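Local coordinates for endonuclease V isoform X2 (Ciona intestinalis, PDB 6OZI), which probably cleaves inosine-containing nucleic acids, RNA in particular, by metal-ion-dependent hydrolysis of the backbone, at residues Ile24-Phe30 / His206-Thr212; Ile48-Val54 / Glu239-Glu244. The protein carries 1 engineered substitution. The contacts are given in a common frame with arbitrary orientation. Numbering follows the deposited sequence.

Interaction 1: Ile24-Phe30 / His206-Thr212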
loop_
_atom_site.group_PDB
_atom_site.type_symbol
_atom_site.label_atom_id
_atom_site.label_comp_id
_atom_site.label_asym_id
_atom_site.label_seq_id
_atom_site.Cartn_x
_atom_site.Cartn_y
_atom_site.Cartn_z
ATOM N N ILE A 24 2.759 4.238 36.300
ATOM C CA ILE A 24 2.263 5.490 36.862
ATOM C C ILE A 24 1.395 6.169 35.812
ATOM O O ILE A 24 1.852 6.436 34.693
ATOM C CB ILE A 24 3.406 6.404 37.325
ATOM C CG1 ILE A 24 4.159 5.745 38.480
ATOM C CG2 ILE A 24 2.862 7.752 37.752
ATOM C CD1 ILE A 24 5.382 6.516 38.943
ATOM N N ARG A 25 0.140 6.430 36.169
ATOM C CA ARG A 25 -0.836 7.018 35.259
ATOM C C ARG A 25 -1.216 8.432 35.679
ATOM O O ARG A 25 -2.357 8.865 35.516
ATOM C CB ARG A 25 -2.070 6.130 35.158
ATOM C CG ARG A 25 -1.765 4.836 34.453
ATOM C CD ARG A 25 -2.970 3.956 34.377
ATOM N NE ARG A 25 -3.462 3.592 35.704
ATOM C CZ ARG A 25 -4.660 3.929 36.167
ATOM N NH1 ARG A 25 -5.491 4.627 35.408
ATOM N NH2 ARG A 25 -5.035 3.555 37.383
ATOM N N SER A 26 -0.246 9.160 36.220
ATOM C CA SER A 26 -0.405 10.557 36.586
ATOM C C SER A 26 0.764 11.352 36.019
ATOM O O SER A 26 1.791 10.789 35.625
ATOM C CB SER A 26 -0.488 10.735 38.110
ATOM O OG SER A 26 -1.582 10.017 38.654
ATOM N N ASP A 27 0.603 12.675 35.994
ATOM C CA ASP A 27 1.598 13.540 35.372
ATOM C C ASP A 27 2.789 13.836 36.281
ATOM O O ASP A 27 3.891 14.082 35.782
ATOM C CB ASP A 27 0.943 14.847 34.924
ATOM C CG ASP A 27 -0.003 14.653 33.745
ATOM O OD1 ASP A 27 0.052 13.592 33.087
ATOM O OD2 ASP A 27 -0.805 15.566 33.474
ATOM N N GLY A 28 2.596 13.847 37.597
ATOM C CA GLY A 28 3.663 14.302 38.478
ATOM C C GLY A 28 3.965 15.760 38.181
ATOM O O GLY A 28 3.053 16.582 38.030
ATOM N N ASP A 29 5.251 16.097 38.067
ATOM C CA ASP A 29 5.641 17.448 37.677
ATOM C C ASP A 29 5.751 17.617 36.162
ATOM O O ASP A 29 6.302 18.623 35.700
ATOM C CB ASP A 29 6.945 17.869 38.367
ATOM C CG ASP A 29 8.010 16.797 38.324
ATOM O OD1 ASP A 29 8.221 16.199 37.241
ATOM O OD2 ASP A 29 8.637 16.557 39.383
ATOM N N PHE A 30 5.264 16.650 35.388
ATOM C CA PHE A 30 5.245 16.741 33.937
ATOM C C PHE A 30 3.980 17.449 33.468
ATOM O O PHE A 30 2.923 17.358 34.096
ATOM C CB PHE A 30 5.331 15.344 33.311
ATOM C CG PHE A 30 5.086 15.316 31.822
ATOM C CD1 PHE A 30 6.075 15.691 30.931
ATOM C CD2 PHE A 30 3.870 14.880 31.318
ATOM C CE1 PHE A 30 5.850 15.649 29.554
ATOM C CE2 PHE A 30 3.641 14.832 29.949
ATOM C CZ PHE A 30 4.633 15.218 29.070
ATOM N N HIS A 206 3.066 5.362 30.718
ATOM C CA HIS A 206 3.790 5.433 31.974
ATOM C C HIS A 206 4.224 6.873 32.181
ATOM O O HIS A 206 4.696 7.515 31.237
ATOM C CB HIS A 206 4.995 4.487 31.952
ATOM C CG HIS A 206 5.810 4.512 33.203
ATOM N ND1 HIS A 206 5.246 4.474 34.459
ATOM C CD2 HIS A 206 7.149 4.561 33.390
ATOM C CE1 HIS A 206 6.204 4.505 35.367
ATOM N NE2 HIS A 206 7.369 4.560 34.744
ATOM N N LYS A 207 4.064 7.368 33.416
ATOM C CA LYS A 207 4.448 8.735 33.795
ATOM C C LYS A 207 3.614 9.801 33.070
ATOM O O LYS A 207 4.100 10.899 32.789
ATOM C CB LYS A 207 5.948 8.963 33.554
ATOM C CG LYS A 207 6.842 8.004 34.335
ATOM C CD LYS A 207 8.342 8.247 34.126
ATOM C CE LYS A 207 8.865 9.507 34.738
ATOM N NZ LYS A 207 10.364 9.500 34.678
ATOM N N CYS A 208 2.336 9.510 32.822
ATOM C CA CYS A 208 1.473 10.421 32.078
ATOM C C CYS A 208 0.016 10.029 32.300
ATOM O O CYS A 208 -0.329 8.848 32.216
ATOM C CB CYS A 208 1.819 10.385 30.587
ATOM S SG CYS A 208 1.007 11.630 29.589
ATOM N N SER A 209 -0.834 11.015 32.581
ATOM C CA SER A 209 -2.254 10.725 32.739
ATOM C C SER A 209 -2.891 10.478 31.370
ATOM O O SER A 209 -2.392 10.926 30.331
ATOM C CB SER A 209 -2.980 11.868 33.453
ATOM O OG SER A 209 -3.121 12.993 32.603
ATOM N N LEU A 210 -4.021 9.765 31.383
ATOM C CA LEU A 210 -4.750 9.519 30.143
ATOM C C LEU A 210 -5.126 10.826 29.459
ATOM O O LEU A 210 -5.091 10.931 28.226
ATOM C CB LEU A 210 -5.994 8.677 30.435
ATOM C CG LEU A 210 -6.994 8.461 29.287
ATOM C CD1 LEU A 210 -6.323 7.885 28.042
ATOM C CD2 LEU A 210 -8.125 7.563 29.742
ATOM N N GLU A 211 -5.460 11.844 30.254
ATOM C CA GLU A 211 -5.894 13.130 29.720
ATOM C C GLU A 211 -4.756 13.849 29.006
ATOM O O GLU A 211 -4.920 14.353 27.881
ATOM C CB GLU A 211 -6.431 13.981 30.863
ATOM C CG GLU A 211 -7.692 13.431 31.533
ATOM C CD GLU A 211 -7.498 12.281 32.525
ATOM O OE1 GLU A 211 -6.338 11.901 32.833
ATOM O OE2 GLU A 211 -8.544 11.788 33.029
ATOM N N THR A 212 -3.595 13.921 29.656
ATOM C CA THR A 212 -2.427 14.508 29.020
ATOM C C THR A 212 -1.997 13.676 27.818
ATOM O O THR A 212 -1.625 14.226 26.775
ATOM C CB THR A 212 -1.292 14.634 30.036
ATOM O OG1 THR A 212 -1.729 15.425 31.154
ATOM C CG2 THR A 212 -0.083 15.294 29.390
HETATM O O HOH W 1 -4.719 8.383 33.768
HETATM O O HOH W 2 5.887 12.504 35.221
#
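Asp27, in the loop between helix 6-19 and strand 37-45, reaches across to the start of helix 210-219. With chi1 in the m well, both of its carboxylate oxygens find donors there: Asp27 OD1 accepts from Ser209 N at 2.8 Å and Asp27 OD2 from Thr212 OG1 at 2.5 Å. Ser209 is the N-cap; its p rotamer folds the hydroxyl back over the first turn, where Ser209 OG accepts from Thr212 N at 3.1 Å. Thr212, in the m rotamer, thus offers its hydroxyl to Asp27 while its methyl CG2 lies 3.8 Å from Phe30 CE2. Phe30, chi1 t, closes a type II' turn begun at Asp27, with Gly28 at a positive phi, and its ring also approaches Cys208 SG; Arg139 makes a cation-pi contact with that ring. At the other end, the t rotamer of His206 brings ND1 to the backbone, and Ile24 N donates to His206 ND1 at 3.1 Å. Lys207 N returns a bond to Ile24 O at 2.7 Å. A water joins Arg25 O to Leu210 N. Ser209 thus forms a serine N-cap, bonded to an aspartate far away in sequence, at a strand-to-helix junction of the RNase H-like fold.

Interaction 2: Ile48-Val54 / Glu239-Glu244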
loop_
_atom_site.group_PDB
_atom_site.type_symbol
_atom_site.label_atom_id
_atom_site.label_comp_id
_atom_site.label_asym_id
_atom_site.label_seq_id
_atom_site.Cartn_x
_atom_site.Cartn_y
_atom_site.Cartn_z
ATOM N N ILE A 48 8.911 -13.740 4.775
ATOM C CA ILE A 48 9.755 -14.663 4.017
ATOM C C ILE A 48 10.832 -15.266 4.914
ATOM O O ILE A 48 10.935 -16.490 5.055
ATOM C CB ILE A 48 10.374 -13.940 2.808
ATOM C CG1 ILE A 48 9.334 -13.018 2.160
ATOM C CG2 ILE A 48 10.912 -14.941 1.801
ATOM C CD1 ILE A 48 9.911 -12.036 1.149
ATOM N N ASN A 49 11.664 -14.411 5.513
ATOM C CA ASN A 49 12.700 -14.806 6.467
ATOM C C ASN A 49 12.223 -14.390 7.853
ATOM O O ASN A 49 12.339 -13.220 8.228
ATOM C CB ASN A 49 14.040 -14.153 6.141
ATOM C CG ASN A 49 14.205 -13.862 4.662
ATOM O OD1 ASN A 49 14.640 -14.720 3.895
ATOM N ND2 ASN A 49 13.863 -12.644 4.255
ATOM N N HIS A 50 11.708 -15.357 8.616
ATOM C CA HIS A 50 11.053 -15.055 9.887
ATOM C C HIS A 50 11.980 -14.351 10.871
ATOM O O HIS A 50 11.526 -13.519 11.665
ATOM C CB HIS A 50 10.504 -16.337 10.505
ATOM C CG HIS A 50 9.207 -16.782 9.908
ATOM N ND1 HIS A 50 8.038 -16.851 10.634
ATOM C CD2 HIS A 50 8.892 -17.169 8.649
ATOM C CE1 HIS A 50 7.060 -17.271 9.850
ATOM N NE2 HIS A 50 7.552 -17.469 8.641
ATOM N N GLU A 51 13.270 -14.675 10.846
ATOM C CA GLU A 51 14.203 -14.063 11.786
ATOM C C GLU A 51 14.412 -12.582 11.500
ATOM O O GLU A 51 14.616 -11.793 12.431
ATOM C CB GLU A 51 15.544 -14.798 11.709
ATOM C CG GLU A 51 16.350 -14.472 10.445
ATOM C CD GLU A 51 15.847 -15.180 9.194
ATOM O OE1 GLU A 51 14.855 -15.937 9.276
ATOM O OE2 GLU A 51 16.442 -14.961 8.118
ATOM N N LEU A 52 14.327 -12.185 10.235
ATOM C CA LEU A 52 14.744 -10.858 9.805
ATOM C C LEU A 52 13.723 -9.801 10.223
ATOM O O LEU A 52 12.540 -9.900 9.881
ATOM C CB LEU A 52 14.949 -10.864 8.293
ATOM C CG LEU A 52 15.028 -9.517 7.596
ATOM C CD1 LEU A 52 16.281 -8.800 8.069
ATOM C CD2 LEU A 52 15.054 -9.709 6.092
ATOM N N ALA A 53 14.179 -8.786 10.955
ATOM C CA ALA A 53 13.309 -7.680 11.325
ATOM C C ALA A 53 14.132 -6.401 11.352
ATOM O O ALA A 53 15.362 -6.425 11.292
ATOM C CB ALA A 53 12.634 -7.926 12.677
ATOM N N VAL A 54 13.435 -5.269 11.433
ATOM C CA VAL A 54 14.069 -3.956 11.502
ATOM C C VAL A 54 13.311 -3.115 12.522
ATOM O O VAL A 54 12.093 -2.950 12.408
ATOM C CB VAL A 54 14.079 -3.243 10.137
ATOM C CG1 VAL A 54 14.564 -1.816 10.289
ATOM C CG2 VAL A 54 14.930 -4.005 9.128
ATOM N N GLU A 239 13.199 0.209 5.302
ATOM C CA GLU A 239 14.489 -0.439 5.457
ATOM C C GLU A 239 14.348 -1.954 5.391
ATOM O O GLU A 239 15.183 -2.627 4.778
ATOM C CB GLU A 239 15.155 -0.011 6.764
ATOM C CG GLU A 239 16.515 -0.672 7.009
ATOM C CD GLU A 239 17.588 -0.242 6.019
ATOM O OE1 GLU A 239 17.397 0.773 5.315
ATOM O OE2 GLU A 239 18.635 -0.921 5.944
ATOM N N LEU A 240 13.277 -2.510 5.968
ATOM C CA LEU A 240 13.100 -3.958 5.876
ATOM C C LEU A 240 12.972 -4.408 4.423
ATOM O O LEU A 240 13.613 -5.379 4.001
ATOM C CB LEU A 240 11.878 -4.411 6.678
ATOM C CG LEU A 240 11.637 -5.915 6.493
ATOM C CD1 LEU A 240 12.527 -6.741 7.404
ATOM C CD2 LEU A 240 10.197 -6.267 6.705
ATOM N N LYS A 241 12.165 -3.692 3.633
ATOM C CA LYS A 241 12.014 -4.045 2.227
ATOM C C LYS A 241 13.314 -3.892 1.453
ATOM O O LYS A 241 13.522 -4.600 0.462
ATOM C CB LYS A 241 10.915 -3.204 1.573
ATOM C CG LYS A 241 9.624 -3.969 1.346
ATOM C CD LYS A 241 8.953 -4.354 2.648
ATOM C CE LYS A 241 7.744 -5.239 2.383
ATOM N NZ LYS A 241 8.144 -6.550 1.778
ATOM N N LYS A 242 14.199 -2.985 1.874
ATOM C CA LYS A 242 15.467 -2.853 1.160
ATOM C C LYS A 242 16.352 -4.082 1.339
ATOM O O LYS A 242 16.967 -4.551 0.376
ATOM C CB LYS A 242 16.208 -1.594 1.607
ATOM C CG LYS A 242 15.925 -0.389 0.737
ATOM C CD LYS A 242 16.529 0.873 1.323
ATOM C CE LYS A 242 15.786 2.114 0.833
ATOM N NZ LYS A 242 16.329 3.364 1.440
ATOM N N ILE A 243 16.405 -4.638 2.552
ATOM C CA ILE A 243 17.316 -5.738 2.861
ATOM C C ILE A 243 16.652 -7.100 2.774
ATOM O O ILE A 243 17.322 -8.116 2.990
ATOM C CB ILE A 243 17.934 -5.562 4.262
ATOM C CG1 ILE A 243 16.862 -5.754 5.338
ATOM C CG2 ILE A 243 18.575 -4.195 4.390
ATOM C CD1 ILE A 243 17.334 -5.426 6.730
ATOM N N GLU A 244 15.362 -7.157 2.480
ATOM C CA GLU A 244 14.656 -8.429 2.467
ATOM C C GLU A 244 15.159 -9.305 1.328
ATOM O O GLU A 244 15.457 -8.816 0.236
ATOM C CB GLU A 244 13.151 -8.194 2.347
ATOM C CG GLU A 244 12.290 -9.410 2.622
ATOM C CD GLU A 244 10.832 -9.033 2.826
ATOM O OE1 GLU A 244 10.416 -7.973 2.306
ATOM O OE2 GLU A 244 10.109 -9.785 3.515
ATOM O OXT GLU A 244 15.292 -10.520 1.481
#
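Val54, Glu244 and Leu52 lose the most surface where the start of strand 52-61 meets the end of helix 227-243. Strand 52-54 and helix 239-243 run at 145°, their axes 8.2 Å apart at closest. Val54 points at the helix: its CG2 lies 3.7 Å from both Leu240 CA and Ile243 CD1, and its CG1 4.0 Å from Glu239 CG. Leu52, also directed at the helix, sets CG 3.7 Å from Leu240 CD1 and CD1 3.8 Å from Ile243 CD1, while Ala53 between them turns away. Glu244, the C-terminal residue, lies against Leu52, whose CD2 is 3.9 Å from Glu244 CA, and its side chain reaches toward Ile48, with Glu244 OE2 3.3 Å from Ile48 CD1. That oxygen bonds Ser46 OG, whereas Glu244 OE1 forms a salt bridge with Lys241 NZ at 2.7 Å; Lys241 also pairs with a phosphate of the bound nucleic acid. No hydrogen bond crosses between the segments: they meet by van der Waals packing, largely of apolar side chains, while the Glu244 carboxylate takes its polar partners outside segment 48-54.

Interactions 1 and 2 lie on opposite sides of the chain's centre, with centres 36 Å apart and nearest atoms about 22 Å apart. Each joins an early part of the chain to one of the last two helices, 210-219 and 227-243, and their segments alternate along the sequence. The mixed sheet connects them: strand 52-61 lies one in from an edge, and strand 200-206, which ends at His206, lies in the other half. Their distances from the bound nucleic acid differ: interaction 2 comes within about 3 Å of it, interaction 1 about 12 Å (nearest atoms). Glu239's side chain is also about 7 Å from a potassium ion; Asn71 and Thr72 belong to a potassium site, and Thr72 touches Val54 and Glu239.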